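Local atomic coordinates of alpha-1,4-endofucoidanase (PDB entry 6DNS), a protein that hydrolyses alpha-1,4 linkages inside fucoidan chains as a retaining endo-acting glycoside hydrolase of family GH107, and carries bound calcium ions. Residues N195-Y200 against E233-D238; P431-G436 against V511-I516; G549-L554 against T586-G591. All coordinates share one frame; numbering follows the deposited sequence.

Contact 1: residues N195-Y200 against E233-D238; sequences NGRRKY and EDECGD
Arg-197 and Glu-235 meet through paired charges, a worked example of two helix ends joined by arginines. Arg-197 grips the carboxylate side-on: its NE reaches Glu-235 OE2 at 2.9 Å and its NH2 reaches Glu-235 OE1 at 3.2 Å, and the two planes are only 22° apart. OE2 also accepts the backbone N-H of Arg-197 through its anti lone pair, so two donors hold one oxygen at the N-cap of helix 198-216. Arg-198 NH1 lies 2.7 Å from Asp-238 OD1, with the planes 63° apart, and the same NH1 donates to Cys-236 O at 3.0 Å from above the carbonyl plane. With CG anti to the backbone N (chi1 -171°), the extended Arg-198 chain runs past Cys-236 to get there.

Two waters bridge the segments on the Arg-198 side: one joins Asn-195 N to Cys-236 O, the other Arg-198 NH2 to Asp-238 OD1. Between the ion pairs, Cys-236 SG packs against Arg-198 CA at 3.8 Å. Arg-198 NE donates to Tyr-191 O, and Asp-238 OD2 accepts from Ile-250 N on helix 249-261. Opposite charges thus tie the start of helix 198-216 to the end of helix 228-235, probably offsetting the cost of burying Arg-198 and Asp-238.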
loop_
_atom_site.group_PDB
_atom_site.type_symbol
_atom_site.label_atom_id
_atom_site.label_comp_id
_atom_site.label_asym_id
_atom_site.label_seq_id
_atom_site.Cartn_x
_atom_site.Cartn_y
_atom_site.Cartn_z
ATOM N N ASN A 195 16.668 10.746 26.748
ATOM C CA ASN A 195 17.760 11.200 25.874
ATOM C C ASN A 195 17.249 11.696 24.524
ATOM O O ASN A 195 16.300 11.142 23.974
ATOM C CB ASN A 195 18.780 10.074 25.632
ATOM C CG ASN A 195 19.524 9.658 26.892
ATOM O OD1 ASN A 195 19.324 10.215 27.972
ATOM N ND2 ASN A 195 20.393 8.663 26.753
ATOM N N GLY A 196 17.883 12.747 24.005
ATOM C CA GLY A 196 17.607 13.257 22.664
ATOM C C GLY A 196 16.173 13.720 22.497
ATOM O O GLY A 196 15.610 14.349 23.398
ATOM N N ARG A 197 15.577 13.371 21.357
ATOM C CA ARG A 197 14.202 13.749 21.023
ATOM C C ARG A 197 13.228 12.601 21.339
ATOM O O ARG A 197 12.413 12.208 20.500
ATOM C CB ARG A 197 14.131 14.163 19.543
ATOM C CG ARG A 197 14.896 15.443 19.239
ATOM C CD ARG A 197 15.071 15.667 17.744
ATOM N NE ARG A 197 16.102 14.806 17.164
ATOM C CZ ARG A 197 16.535 14.865 15.901
ATOM N NH1 ARG A 197 16.035 15.753 15.039
ATOM N NH2 ARG A 197 17.484 14.026 15.490
ATOM N N ARG A 198 13.305 12.088 22.567
ATOM C CA ARG A 198 12.533 10.913 22.984
ATOM C C ARG A 198 11.042 11.227 23.080
ATOM O O ARG A 198 10.222 10.515 22.499
ATOM C CB ARG A 198 13.043 10.384 24.330
ATOM C CG ARG A 198 12.474 9.038 24.762
ATOM C CD ARG A 198 12.944 8.686 26.165
ATOM N NE ARG A 198 12.251 7.521 26.718
ATOM C CZ ARG A 198 12.577 6.243 26.506
ATOM N NH1 ARG A 198 13.610 5.904 25.732
ATOM N NH2 ARG A 198 11.854 5.283 27.079
ATOM N N LYS A 199 10.702 12.291 23.810
ATOM C CA LYS A 199 9.299 12.707 23.989
ATOM C C LYS A 199 8.571 13.012 22.673
ATOM O O LYS A 199 7.362 12.797 22.572
ATOM C CB LYS A 199 9.191 13.908 24.942
ATOM C CG LYS A 199 9.774 15.220 24.429
ATOM C CD LYS A 199 9.619 16.318 25.468
ATOM C CE LYS A 199 10.387 17.571 25.081
ATOM N NZ LYS A 199 10.269 18.637 26.113
ATOM N N TYR A 200 9.310 13.506 21.680
ATOM C CA TYR A 200 8.755 13.802 20.352
ATOM C C TYR A 200 8.427 12.529 19.565
ATOM O O TYR A 200 7.466 12.511 18.792
ATOM C CB TYR A 200 9.710 14.695 19.549
ATOM C CG TYR A 200 10.039 16.001 20.243
ATOM C CD1 TYR A 200 9.087 17.012 20.349
ATOM C CD2 TYR A 200 11.296 16.221 20.809
ATOM C CE1 TYR A 200 9.377 18.208 20.990
ATOM C CE2 TYR A 200 11.597 17.413 21.453
ATOM C CZ TYR A 200 10.636 18.404 21.540
ATOM O OH TYR A 200 10.924 19.585 22.179
ATOM N N GLU A 233 17.300 3.472 19.630
ATOM C CA GLU A 233 18.361 2.933 20.491
ATOM C C GLU A 233 19.448 3.967 20.792
ATOM O O GLU A 233 19.693 4.289 21.956
ATOM C CB GLU A 233 18.989 1.678 19.867
ATOM C CG GLU A 233 19.952 0.921 20.778
ATOM C CD GLU A 233 20.706 -0.184 20.065
ATOM O OE1 GLU A 233 20.203 -0.708 19.046
ATOM O OE2 GLU A 233 21.807 -0.537 20.534
ATOM N N ASP A 234 20.087 4.483 19.742
ATOM C CA ASP A 234 21.286 5.320 19.891
ATOM C C ASP A 234 20.969 6.706 20.453
ATOM O O ASP A 234 21.559 7.121 21.454
ATOM C CB ASP A 234 22.033 5.454 18.557
ATOM C CG ASP A 234 22.501 4.112 17.996
ATOM O OD1 ASP A 234 22.526 3.108 18.740
ATOM O OD2 ASP A 234 22.847 4.063 16.797
ATOM N N GLU A 235 20.036 7.410 19.815
ATOM C CA GLU A 235 19.666 8.765 20.235
ATOM C C GLU A 235 18.802 8.747 21.496
ATOM O O GLU A 235 19.151 9.373 22.500
ATOM C CB GLU A 235 18.936 9.507 19.107
ATOM C CG GLU A 235 18.760 11.002 19.344
ATOM C CD GLU A 235 17.862 11.662 18.311
ATOM O OE1 GLU A 235 18.011 11.371 17.105
ATOM O OE2 GLU A 235 17.009 12.486 18.708
ATOM N N CYS A 236 17.686 8.018 21.437
ATOM C CA CYS A 236 16.645 8.078 22.472
ATOM C C CYS A 236 16.810 7.095 23.644
ATOM O O CYS A 236 16.075 7.189 24.629
ATOM C CB CYS A 236 15.265 7.932 21.825
ATOM S SG CYS A 236 14.921 9.236 20.614
ATOM N N GLY A 237 17.747 6.155 23.536
ATOM C CA GLY A 237 18.198 5.367 24.689
ATOM C C GLY A 237 17.442 4.098 25.049
ATOM O O GLY A 237 17.583 3.603 26.167
ATOM N N ASP A 238 16.650 3.561 24.121
ATOM C CA ASP A 238 16.074 2.216 24.282
ATOM C C ASP A 238 17.142 1.155 24.004
ATOM O O ASP A 238 18.239 1.476 23.546
ATOM C CB ASP A 238 14.860 2.011 23.354
ATOM C CG ASP A 238 13.559 2.551 23.942
ATOM O OD1 ASP A 238 13.594 3.336 24.915
ATOM O OD2 ASP A 238 12.487 2.181 23.419
HETATM O O HOH W 1 16.341 7.833 27.544
HETATM O O HOH W 2 12.197 2.427 27.073
#

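Contact 2: residues P431-G436 against V511-I516; sequences PAIYPG and VKLEVI
The Tyr-434 ring carries Ile-516 over one face: CG2 of Ile-516 sits 4.1 Å from the ring centroid, 27° off the normal, in a CH-pi contact. The rest of the isoleucine follows the same face outward, CG1 over CE2 and CZ, and Ile-516 CD1 3.7 Å from Tyr-434 OH. Its CG1 is anti to the backbone N (chi1 -167°), which lays this branch along the ring toward the hydroxyl while CG2 stays near the ring's root. An alanine in place of Tyr-434 would remove the ring and is likely to leave this side of Ile-516 without its aromatic cover.

Beneath these side chains, Ile-433 makes a single beta bridge with Val-515. The Ile-433 N-H donates almost straight to Glu-514 O (2.8 Å, 174°), and Ile-433 O accepts from Ile-516 N at 2.9 Å. The bridge lies just beyond strand 506-513, an outer strand of a three-stranded antiparallel sheet in the putative Ig domain, and joins the loop before strand 439-444 to the residues that follow strand 506-513.

Ile-433 points toward 511-516 and is buried there: Ile-433 CG1 meets Leu-513 CD2 at 3.8 Å, the side chains crossing at about a right angle, and CD1 meets Val-515 CG2. Tyr-494 and Pro-486 also touch Ile-433. On the other branch of Val-515, CG1 packs against Pro-435 CG at 3.9 Å.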
loop_
_atom_site.group_PDB
_atom_site.type_symbol
_atom_site.label_atom_id
_atom_site.label_comp_id
_atom_site.label_asym_id
_atom_site.label_seq_id
_atom_site.Cartn_x
_atom_site.Cartn_y
_atom_site.Cartn_z
ATOM N N PRO A 431 -17.414 -8.665 -6.877
ATOM C CA PRO A 431 -18.049 -7.345 -7.014
ATOM C C PRO A 431 -19.203 -7.106 -6.039
ATOM O O PRO A 431 -19.785 -8.058 -5.518
ATOM C CB PRO A 431 -18.577 -7.357 -8.453
ATOM C CG PRO A 431 -17.661 -8.274 -9.178
ATOM C CD PRO A 431 -17.259 -9.328 -8.187
ATOM N N ALA A 432 -19.519 -5.836 -5.806
ATOM C CA ALA A 432 -20.596 -5.455 -4.890
ATOM C C ALA A 432 -21.969 -5.797 -5.471
ATOM O O ALA A 432 -22.142 -5.833 -6.693
ATOM C CB ALA A 432 -20.515 -3.969 -4.570
ATOM N N ILE A 433 -22.933 -6.041 -4.581
ATOM C CA ILE A 433 -24.317 -6.325 -4.969
ATOM C C ILE A 433 -24.994 -4.988 -5.260
ATOM O O ILE A 433 -24.961 -4.081 -4.425
ATOM C CB ILE A 433 -25.119 -7.057 -3.856
ATOM C CG1 ILE A 433 -24.404 -8.329 -3.377
ATOM C CG2 ILE A 433 -26.524 -7.424 -4.336
ATOM C CD1 ILE A 433 -25.068 -8.980 -2.180
ATOM N N TYR A 434 -25.596 -4.876 -6.443
ATOM C CA TYR A 434 -26.439 -3.739 -6.808
ATOM C C TYR A 434 -27.888 -4.233 -6.861
ATOM O O TYR A 434 -28.257 -4.923 -7.817
ATOM C CB TYR A 434 -26.018 -3.173 -8.167
ATOM C CG TYR A 434 -24.697 -2.437 -8.134
ATOM C CD1 TYR A 434 -23.487 -3.133 -8.130
ATOM C CD2 TYR A 434 -24.653 -1.044 -8.110
ATOM C CE1 TYR A 434 -22.271 -2.462 -8.100
ATOM C CE2 TYR A 434 -23.443 -0.363 -8.078
ATOM C CZ TYR A 434 -22.255 -1.075 -8.073
ATOM O OH TYR A 434 -21.054 -0.405 -8.043
ATOM N N PRO A 435 -28.706 -3.912 -5.831
ATOM C CA PRO A 435 -30.103 -4.374 -5.791
ATOM C C PRO A 435 -30.897 -4.017 -7.052
ATOM O O PRO A 435 -30.927 -2.850 -7.449
ATOM C CB PRO A 435 -30.681 -3.652 -4.566
ATOM C CG PRO A 435 -29.509 -3.400 -3.690
ATOM C CD PRO A 435 -28.350 -3.158 -4.611
ATOM N N GLY A 436 -31.496 -5.027 -7.686
ATOM C CA GLY A 436 -32.264 -4.845 -8.923
ATOM C C GLY A 436 -31.495 -5.083 -10.217
ATOM O O GLY A 436 -32.094 -5.478 -11.220
ATOM N N VAL A 511 -15.081 -16.029 0.652
ATOM C CA VAL A 511 -15.401 -14.827 -0.121
ATOM C C VAL A 511 -16.516 -14.037 0.555
ATOM O O VAL A 511 -17.283 -14.588 1.347
ATOM C CB VAL A 511 -15.800 -15.161 -1.581
ATOM C CG1 VAL A 511 -14.595 -15.678 -2.350
ATOM C CG2 VAL A 511 -16.944 -16.170 -1.639
ATOM N N LYS A 512 -16.588 -12.748 0.229
ATOM C CA LYS A 512 -17.572 -11.832 0.801
ATOM C C LYS A 512 -18.417 -11.203 -0.301
ATOM O O LYS A 512 -17.922 -10.942 -1.401
ATOM C CB LYS A 512 -16.877 -10.725 1.602
ATOM C CG LYS A 512 -16.051 -11.214 2.788
ATOM C CD LYS A 512 -14.589 -11.469 2.428
ATOM C CE LYS A 512 -13.755 -11.792 3.661
ATOM N NZ LYS A 512 -12.323 -12.033 3.326
ATOM N N LEU A 513 -19.694 -10.974 0.006
ATOM C CA LEU A 513 -20.612 -10.245 -0.869
ATOM C C LEU A 513 -21.289 -9.144 -0.061
ATOM O O LEU A 513 -22.033 -9.435 0.878
ATOM C CB LEU A 513 -21.667 -11.188 -1.463
ATOM C CG LEU A 513 -21.443 -11.718 -2.882
ATOM C CD1 LEU A 513 -22.549 -12.698 -3.249
ATOM C CD2 LEU A 513 -21.374 -10.590 -3.903
ATOM N N GLU A 514 -21.022 -7.892 -0.430
ATOM C CA GLU A 514 -21.571 -6.726 0.260
ATOM C C GLU A 514 -22.460 -5.920 -0.678
ATOM O O GLU A 514 -22.195 -5.845 -1.880
ATOM C CB GLU A 514 -20.439 -5.833 0.768
ATOM C CG GLU A 514 -19.445 -6.542 1.678
ATOM C CD GLU A 514 -18.471 -5.592 2.356
ATOM O OE1 GLU A 514 -18.355 -4.422 1.927
ATOM O OE2 GLU A 514 -17.814 -6.021 3.327
ATOM N N VAL A 515 -23.506 -5.313 -0.120
ATOM C CA VAL A 515 -24.412 -4.450 -0.882
ATOM C C VAL A 515 -23.772 -3.073 -1.041
ATOM O O VAL A 515 -23.142 -2.564 -0.110
ATOM C CB VAL A 515 -25.800 -4.340 -0.207
ATOM C CG1 VAL A 515 -26.712 -3.379 -0.969
ATOM C CG2 VAL A 515 -26.439 -5.720 -0.104
ATOM N N ILE A 516 -23.930 -2.489 -2.230
ATOM C CA ILE A 516 -23.341 -1.184 -2.555
ATOM C C ILE A 516 -23.926 -0.059 -1.690
ATOM O O ILE A 516 -25.125 -0.040 -1.404
ATOM C CB ILE A 516 -23.497 -0.845 -4.068
ATOM C CG1 ILE A 516 -22.618 0.352 -4.477
ATOM C CG2 ILE A 516 -24.954 -0.577 -4.442
ATOM C CD1 ILE A 516 -21.126 0.117 -4.351
#

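Contact 3: residues G549-L554 against T586-G591; sequences GSLLKL and TWRLSG
Ser-550 and Leu-552 pair with Leu-589 and Trp-587 as hydrogen-bonded pairs of antiparallel strands, whose axes come within 4.7 Å at 157°, each pair closing a two-bond ring in which the straightest bond runs from Leu-552 N to Trp-587 O, 2.8 Å at 175°.

Side chains alternate between the two faces of the sheet. On the face of Ser-550, Leu-552, Trp-587 and Leu-589, Leu-552 reaches diagonally past its own partner, and Leu-552 CD1 meets Leu-589 CD1 at 4.0 Å. Leu-552 has CG anti to the carbonyl carbon (chi1 -62°), a torsion that swings this branch toward the neighbouring leucine. Beside it the CB atoms of Leu-552 and Trp-587 lie 4.2 Å apart, while the indole turns off toward Leu-579 and Gln-581 of strand 578-583.

The face of Leu-551, Arg-588 and Thr-586 is more polar. Here Leu-551 CD2 packs against the aliphatic part of Arg-588, 4.1 Å from Arg-588 CG, in the non-hydrogen-bonded pair. Thr-586 OG1 hydrogen-bonds with Arg-64 NE, and Lys-553 NZ donates to Val-126 O, so this face looks toward the N-terminal alpha/beta part, probably the catalytic one. Within the bacterial Ig domain, the three-stranded sheet thus has two characters: leucines and an indole supply apolar packing on one side, while the other combines aliphatic cover with polar links across the domain boundary.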
loop_
_atom_site.group_PDB
_atom_site.type_symbol
_atom_site.label_atom_id
_atom_site.label_comp_id
_atom_site.label_asym_id
_atom_site.label_seq_id
_atom_site.Cartn_x
_atom_site.Cartn_y
_atom_site.Cartn_z
ATOM N N GLY A 549 -4.140 22.868 -11.060
ATOM C CA GLY A 549 -4.270 21.505 -10.536
ATOM C C GLY A 549 -5.590 21.275 -9.818
ATOM O O GLY A 549 -5.876 21.936 -8.818
ATOM N N SER A 550 -6.390 20.342 -10.337
ATOM C CA SER A 550 -7.687 19.985 -9.746
ATOM C C SER A 550 -8.073 18.552 -10.124
ATOM O O SER A 550 -7.744 18.085 -11.217
ATOM C CB SER A 550 -8.772 20.961 -10.208
ATOM O OG SER A 550 -10.022 20.678 -9.598
ATOM N N LEU A 551 -8.776 17.873 -9.217
ATOM C CA LEU A 551 -9.122 16.460 -9.376
ATOM C C LEU A 551 -10.628 16.256 -9.509
ATOM O O LEU A 551 -11.409 16.869 -8.778
ATOM C CB LEU A 551 -8.610 15.654 -8.179
ATOM C CG LEU A 551 -7.104 15.692 -7.911
ATOM C CD1 LEU A 551 -6.784 14.935 -6.632
ATOM C CD2 LEU A 551 -6.316 15.120 -9.081
ATOM N N LEU A 552 -11.019 15.396 -10.450
ATOM C CA LEU A 552 -12.397 14.938 -10.594
ATOM C C LEU A 552 -12.446 13.475 -10.171
ATOM O O LEU A 552 -11.763 12.636 -10.769
ATOM C CB LEU A 552 -12.864 15.085 -12.043
ATOM C CG LEU A 552 -12.904 16.507 -12.610
ATOM C CD1 LEU A 552 -13.192 16.471 -14.104
ATOM C CD2 LEU A 552 -13.933 17.362 -11.884
ATOM N N LYS A 553 -13.249 13.176 -9.148
ATOM C CA LYS A 553 -13.273 11.851 -8.522
ATOM C C LYS A 553 -14.650 11.192 -8.591
ATOM O O LYS A 553 -15.677 11.870 -8.515
ATOM C CB LYS A 553 -12.812 11.959 -7.066
ATOM C CG LYS A 553 -11.360 12.402 -6.930
ATOM C CD LYS A 553 -10.786 12.155 -5.540
ATOM C CE LYS A 553 -10.992 13.329 -4.601
ATOM N NZ LYS A 553 -10.315 13.092 -3.296
ATOM N N LEU A 554 -14.656 9.864 -8.732
ATOM C CA LEU A 554 -15.893 9.075 -8.752
ATOM C C LEU A 554 -16.520 9.079 -7.362
ATOM O O LEU A 554 -15.830 8.831 -6.372
ATOM C CB LEU A 554 -15.613 7.633 -9.192
ATOM C CG LEU A 554 -16.810 6.691 -9.386
ATOM C CD1 LEU A 554 -17.670 7.128 -10.561
ATOM C CD2 LEU A 554 -16.334 5.261 -9.586
ATOM N N THR A 586 -10.498 8.356 -10.969
ATOM C CA THR A 586 -9.811 9.651 -10.805
ATOM C C THR A 586 -9.373 10.255 -12.144
ATOM O O THR A 586 -8.771 9.568 -12.972
ATOM C CB THR A 586 -8.567 9.518 -9.897
ATOM O OG1 THR A 586 -8.922 8.865 -8.670
ATOM C CG2 THR A 586 -7.960 10.893 -9.587
ATOM N N TRP A 587 -9.677 11.541 -12.333
ATOM C CA TRP A 587 -9.253 12.314 -13.505
ATOM C C TRP A 587 -8.612 13.623 -13.042
ATOM O O TRP A 587 -9.139 14.283 -12.145
ATOM C CB TRP A 587 -10.453 12.614 -14.404
ATOM C CG TRP A 587 -10.970 11.416 -15.138
ATOM C CD1 TRP A 587 -11.667 10.366 -14.610
ATOM C CD2 TRP A 587 -10.839 11.150 -16.538
ATOM N NE1 TRP A 587 -11.972 9.458 -15.595
ATOM C CE2 TRP A 587 -11.477 9.913 -16.788
ATOM C CE3 TRP A 587 -10.241 11.834 -17.607
ATOM C CZ2 TRP A 587 -11.534 9.343 -18.067
ATOM C CZ3 TRP A 587 -10.301 11.268 -18.883
ATOM C CH2 TRP A 587 -10.942 10.033 -19.099
ATOM N N ARG A 588 -7.489 13.995 -13.661
ATOM C CA ARG A 588 -6.735 15.194 -13.277
ATOM C C ARG A 588 -6.870 16.316 -14.311
ATOM O O ARG A 588 -6.588 16.114 -15.494
ATOM C CB ARG A 588 -5.256 14.852 -13.080
ATOM C CG ARG A 588 -4.424 16.015 -12.552
ATOM C CD ARG A 588 -3.167 15.554 -11.829
ATOM N NE ARG A 588 -2.467 16.673 -11.193
ATOM C CZ ARG A 588 -1.681 17.556 -11.817
ATOM N NH1 ARG A 588 -1.459 17.491 -13.132
ATOM N NH2 ARG A 588 -1.104 18.530 -11.114
ATOM N N LEU A 589 -7.301 17.491 -13.848
ATOM C CA LEU A 589 -7.311 18.712 -14.654
ATOM C C LEU A 589 -6.027 19.497 -14.385
ATOM O O LEU A 589 -5.667 19.713 -13.227
ATOM C CB LEU A 589 -8.527 19.578 -14.315
ATOM C CG LEU A 589 -9.904 18.990 -14.636
ATOM C CD1 LEU A 589 -11.004 19.816 -13.985
ATOM C CD2 LEU A 589 -10.124 18.898 -16.139
ATOM N N SER A 590 -5.351 19.921 -15.452
ATOM C CA SER A 590 -4.087 20.657 -15.340
ATOM C C SER A 590 -3.923 21.665 -16.490
ATOM O O SER A 590 -4.887 21.948 -17.209
ATOM C CB SER A 590 -2.916 19.664 -15.299
ATOM O OG SER A 590 -2.615 19.154 -16.587
ATOM N N GLY A 591 -2.717 22.220 -16.634
ATOM C CA GLY A 591 -2.366 23.078 -17.767
ATOM C C GLY A 591 -2.224 24.539 -17.380
ATOM O O GLY A 591 -2.833 24.997 -16.411
#

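How the contacts relate
The three contacts follow one another along the chain without interleaving. Contact 1 joins helices 198-216 and 228-235, which flank strand 222-226 of the seven-stranded parallel sheet; contact 2 belongs to the putative Ig domain and contact 3 to the bacterial Ig domain. Centres of contacts 1 and 2 lie about 49 Å apart, on opposite sides of the chain's centre, and those of 1 and 3 are about 43 Å apart. Contacts 2 and 3 are closer, with nearest atoms about 8 Å apart but no touch. This chain, the N-terminal piece of a longer protein, combines an alpha/beta part with two successive Ig-like beta domains, with one of these contacts inside each of the three parts.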